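Local coordinates for protein manganese-containing pseudocatalase (Thermus thermophilus, PDB 2V8T) that probably breaks down hydrogen peroxide as a catalase, using a pair of manganese ions held in each subunit, at residues 68-71 with 72-75; 235-238 with 239-242. All blocks are in the same frame, centred on the assembly; numbering follows the deposited sequence.

Contact 1. Residues 68-71 with 72-75. With MN (manganese (II) ion), chain C; MN (manganese (II) ion), chain D.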
loop_
_atom_site.group_PDB
_atom_site.type_symbol
_atom_site.label_atom_id
_atom_site.label_comp_id
_atom_site.label_asym_id
_atom_site.label_seq_id
_atom_site.Cartn_x
_atom_site.Cartn_y
_atom_site.Cartn_z
ATOM N N THR A 68 9.340 17.869 19.208
ATOM C CA THR A 68 8.811 17.540 20.530
ATOM C C THR A 68 7.416 18.116 20.728
ATOM O O THR A 68 6.535 17.478 21.283
ATOM C CB THR A 68 9.779 18.008 21.617
ATOM O OG1 THR A 68 11.072 17.518 21.302
ATOM C CG2 THR A 68 9.363 17.492 22.979
ATOM N N GLU A 69 7.212 19.380 20.293
ATOM C CA GLU A 69 5.883 19.955 20.391
ATOM C C GLU A 69 4.857 19.091 19.610
ATOM O O GLU A 69 3.728 18.886 20.066
ATOM C CB GLU A 69 5.836 21.406 19.873
ATOM C CG GLU A 69 4.434 21.951 20.058
ATOM C CD GLU A 69 4.201 23.423 19.773
ATOM O OE1 GLU A 69 5.151 24.163 19.407
ATOM O OE2 GLU A 69 3.004 23.820 19.891
ATOM N N GLU A 70 5.245 18.612 18.414
ATOM C CA GLU A 70 4.284 17.848 17.614
ATOM C C GLU A 70 3.872 16.556 18.291
ATOM O O GLU A 70 2.757 16.049 18.009
ATOM C CB GLU A 70 4.837 17.559 16.211
ATOM C CG GLU A 70 5.284 18.746 15.369
ATOM C CD GLU A 70 4.222 19.763 14.951
ATOM O OE1 GLU A 70 3.170 19.784 15.530
ATOM O OE2 GLU A 70 4.545 20.607 14.088
ATOM N N LEU A 71 4.660 15.997 19.207
ATOM C CA LEU A 71 4.195 14.838 19.987
ATOM C C LEU A 71 2.909 15.171 20.723
ATOM O O LEU A 71 1.979 14.362 20.813
ATOM C CB LEU A 71 5.269 14.388 21.005
ATOM C CG LEU A 71 6.490 13.697 20.432
ATOM C CD1 LEU A 71 7.602 13.638 21.492
ATOM C CD2 LEU A 71 6.145 12.297 19.964
ATOM N N GLY A 72 2.870 16.346 21.360
ATOM C CA GLY A 72 1.678 16.757 22.043
ATOM C C GLY A 72 0.539 17.067 21.120
ATOM O O GLY A 72 -0.637 17.072 21.530
ATOM N N HIS A 73 0.829 17.355 19.845
ATOM C CA HIS A 73 -0.245 17.580 18.887
ATOM C C HIS A 73 -0.890 16.282 18.424
ATOM O O HIS A 73 -2.116 16.254 18.272
ATOM C CB HIS A 73 0.222 18.413 17.714
ATOM C CG HIS A 73 0.633 19.775 18.074
ATOM N ND1 HIS A 73 0.978 20.704 17.108
ATOM C CD2 HIS A 73 0.752 20.368 19.308
ATOM C CE1 HIS A 73 1.316 21.805 17.777
ATOM N NE2 HIS A 73 1.186 21.636 19.101
ATOM N N ILE A 74 -0.131 15.206 18.185
ATOM C CA ILE A 74 -0.816 13.941 17.912
ATOM C C ILE A 74 -1.693 13.585 19.095
ATOM O O ILE A 74 -2.807 13.070 18.941
ATOM C CB ILE A 74 0.105 12.772 17.462
ATOM C CG1 ILE A 74 1.121 12.322 18.485
ATOM C CG2 ILE A 74 0.764 13.100 16.130
ATOM C CD1 ILE A 74 1.692 10.917 18.195
ATOM N N GLU A 75 -1.201 13.843 20.317
ATOM C CA GLU A 75 -1.976 13.565 21.532
ATOM C C GLU A 75 -3.278 14.364 21.542
ATOM O O GLU A 75 -4.349 13.850 21.854
ATOM C CB GLU A 75 -1.080 13.897 22.737
ATOM C CG GLU A 75 -1.737 13.589 24.050
ATOM C CD GLU A 75 -0.917 14.030 25.267
ATOM O OE1 GLU A 75 0.029 14.884 25.087
ATOM O OE2 GLU A 75 -1.245 13.539 26.369
HETATM MN MN MN C . 1.223 20.446 14.927
HETATM MN MN MN D . 3.453 22.215 13.246
HETATM O O HOH W 1 2.190 20.446 13.093
HETATM O O HOH W 2 -0.394 21.904 14.430
#
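Glu70 and His73 meet one turn apart on helix 57-85, in a local, fully buried contact that supplies ligands to the dimanganese site near the centre of the chain. Glu70 bridges the two metals. Its OE1 lies 2.1 Å from the manganese of chain C, and its OE2 is equally close to the manganese of chain D. The bend at chi2 (-64°) brings the carboxylate end near His73, although the side chain starts out pointing away. His73 ND1 binds the chain C manganese at 2.2 Å. Glu70 OE1 and His73 ND1 are 2.9 Å apart because they share this metal, not through a hydrogen bond. Water 1 also bridges the ions, and water 2 is a further ligand of the chain C ion. A Glu-x-x-His pair on one helix is the metal-binding motif of ferritin-like four-helix bundles, the clan of this family. Glu36 also binds the chain C ion; Glu155 and His188 bind the other. Glu69 is a second-shell residue. Its extended chain brings OE2 to 2.9 Å from His73 NE2 in a weak, bent bond, with carboxylate and ring planes 81° apart. Glu69 also bonds His188 and pairs with Arg184. An alanine in place of Glu69 would probably leave both histidine NE2 atoms without this acceptor and Arg184 without its counter-charge. In the backbone, Ile74 N donates to Glu70 O at 3.0 Å, a regular i to i+4 bond.

Contact 2. Residues 235-238 with 239-242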
loop_
_atom_site.group_PDB
_atom_site.type_symbol
_atom_site.label_atom_id
_atom_site.label_comp_id
_atom_site.label_asym_id
_atom_site.label_seq_id
_atom_site.Cartn_x
_atom_site.Cartn_y
_atom_site.Cartn_z
ATOM N N ARG A 235 10.077 26.032 24.807
ATOM C CA ARG A 235 11.241 25.159 24.861
ATOM C C ARG A 235 10.836 23.908 25.637
ATOM O O ARG A 235 10.780 23.921 26.887
ATOM C CB ARG A 235 12.429 25.883 25.504
ATOM C CG ARG A 235 13.704 25.078 25.450
ATOM C CD ARG A 235 14.899 25.807 26.109
ATOM N NE ARG A 235 14.775 25.908 27.560
ATOM C CZ ARG A 235 15.123 24.922 28.418
ATOM N NH1 ARG A 235 15.781 23.867 28.004
ATOM N NH2 ARG A 235 14.816 25.044 29.705
ATOM N N PHE A 236 10.522 22.828 24.918
ATOM C CA PHE A 236 10.006 21.600 25.496
ATOM C C PHE A 236 11.184 20.688 25.928
ATOM O O PHE A 236 11.365 19.593 25.427
ATOM C CB PHE A 236 9.114 20.854 24.500
ATOM C CG PHE A 236 7.744 21.455 24.308
ATOM C CD1 PHE A 236 6.696 21.050 25.138
ATOM C CD2 PHE A 236 7.444 22.351 23.275
ATOM C CE1 PHE A 236 5.402 21.530 24.961
ATOM C CE2 PHE A 236 6.161 22.824 23.119
ATOM C CZ PHE A 236 5.140 22.422 23.930
ATOM N N SER A 237 11.969 21.156 26.883
ATOM C CA SER A 237 13.153 20.424 27.335
ATOM C C SER A 237 13.579 20.904 28.712
ATOM O O SER A 237 13.543 22.119 28.946
ATOM C CB SER A 237 14.324 20.686 26.384
ATOM O OG SER A 237 15.518 20.069 26.828
ATOM N N PRO A 238 14.092 20.026 29.571
ATOM C CA PRO A 238 14.659 20.514 30.847
ATOM C C PRO A 238 15.813 21.520 30.637
ATOM O O PRO A 238 15.823 22.596 31.263
ATOM C CB PRO A 238 15.092 19.255 31.577
ATOM C CG PRO A 238 14.185 18.154 30.987
ATOM C CD PRO A 238 14.043 18.539 29.518
ATOM N N GLU A 239 16.765 21.171 29.811
ATOM C CA GLU A 239 18.032 21.932 29.768
ATOM C C GLU A 239 18.567 22.182 28.372
ATOM O O GLU A 239 19.509 22.953 28.210
ATOM C CB GLU A 239 19.185 21.174 30.448
ATOM C CG GLU A 239 19.133 21.172 31.944
ATOM C CD GLU A 239 19.256 22.530 32.618
ATOM O OE1 GLU A 239 19.589 23.521 31.966
ATOM O OE2 GLU A 239 18.998 22.554 33.844
ATOM N N ASP A 240 18.028 21.515 27.350
ATOM C CA ASP A 240 18.578 21.579 25.992
ATOM C C ASP A 240 17.830 22.577 25.126
ATOM O O ASP A 240 16.772 23.110 25.487
ATOM C CB ASP A 240 18.560 20.181 25.403
ATOM C CG ASP A 240 19.606 19.313 26.045
ATOM O OD1 ASP A 240 20.804 19.645 25.806
ATOM O OD2 ASP A 240 19.263 18.255 26.645
ATOM N N TYR A 241 18.424 22.838 23.978
ATOM C CA TYR A 241 17.792 23.657 22.955
ATOM C C TYR A 241 17.567 25.084 23.417
ATOM O O TYR A 241 16.516 25.682 23.221
ATOM C CB TYR A 241 16.482 23.022 22.396
ATOM C CG TYR A 241 16.617 21.544 22.161
ATOM C CD1 TYR A 241 17.652 20.981 21.411
ATOM C CD2 TYR A 241 15.765 20.657 22.793
ATOM C CE1 TYR A 241 17.805 19.608 21.276
ATOM C CE2 TYR A 241 15.913 19.282 22.664
ATOM C CZ TYR A 241 16.955 18.755 21.915
ATOM O OH TYR A 241 17.061 17.381 21.814
ATOM N N ARG A 242 18.627 25.644 24.013
ATOM C CA ARG A 242 18.600 26.965 24.591
ATOM C C ARG A 242 18.904 28.094 23.591
ATOM O O ARG A 242 18.887 29.274 24.022
ATOM C CB ARG A 242 19.495 27.046 25.798
ATOM C CG ARG A 242 18.929 26.235 27.002
ATOM C CD ARG A 242 19.786 26.410 28.202
ATOM N NE ARG A 242 19.202 25.814 29.408
ATOM C CZ ARG A 242 18.214 26.341 30.149
ATOM N NH1 ARG A 242 17.619 27.454 29.816
ATOM N NH2 ARG A 242 17.791 25.725 31.250
HETATM O O HOH W 3 17.375 18.489 28.852
HETATM O O HOH W 4 15.731 22.137 34.178
#
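Arg235 and Tyr241 have CA atoms 7.0 Å apart where the chain leaves strand 232-235 and folds back in an irregular loop. Phe236 is the centre of an inverse gamma turn. The Arg235 side chain lies within the bend. Its NH1 bonds Asp240 O at 2.8 Å, and its NH2 bonds Pro238 O at 3.1 Å. Both acceptors lie in the guanidinium plane, though NH2 sits above the carbonyl plane of Pro238. A bend at chi3 (70°) turns the guanidinium to these carbonyls. Arg242 stacks on one face, with centres 3.8 Å apart and planes at 24°. The like charges are probably offset by two carboxylates: Arg235 NH2 forms a salt bridge with Asp263, and Arg242 NH2 forms one with Glu239 OE1 at 2.9 Å in the conformer described. Ser237 OG accepts a hydrogen bond from Asp240 N at 2.9 Å. Water 3 joins this hydroxyl to Glu239 N. Ser237 is also a predicted calcium ligand, as is Asp61 beside Tyr241. Ser237 OG bonds Arg4 O and Tyr241 OH bonds Asp6 OD1, both of the second subunit. Arg235 ends strand 232-235 and its backbone bonds that of Val262 in strand 260-263, while Tyr241 and Phe236 rest on helix 57-85.

Overall arrangement
From the N terminus, contact 1 comes first, within helix 57-85. It closes no loop beyond a helical turn. Contact 2 follows much later, after strand 232-235, and closes a short loop on itself. The two are in series and neither nest nor cross. Their centres are about 15 Å apart, yet they touch. Phe236 bridges them: its CE2 lies 3.6 Å from Glu69 CB, and its CB lies 3.7 Å from Thr68 CG2. The loop at 235-242 is thereby tied to the metal-bearing helix, on the segment that holds the second-shell glutamate. Both contacts also meet the second subunit, whose Phe2 packs on Leu71 and on Phe236.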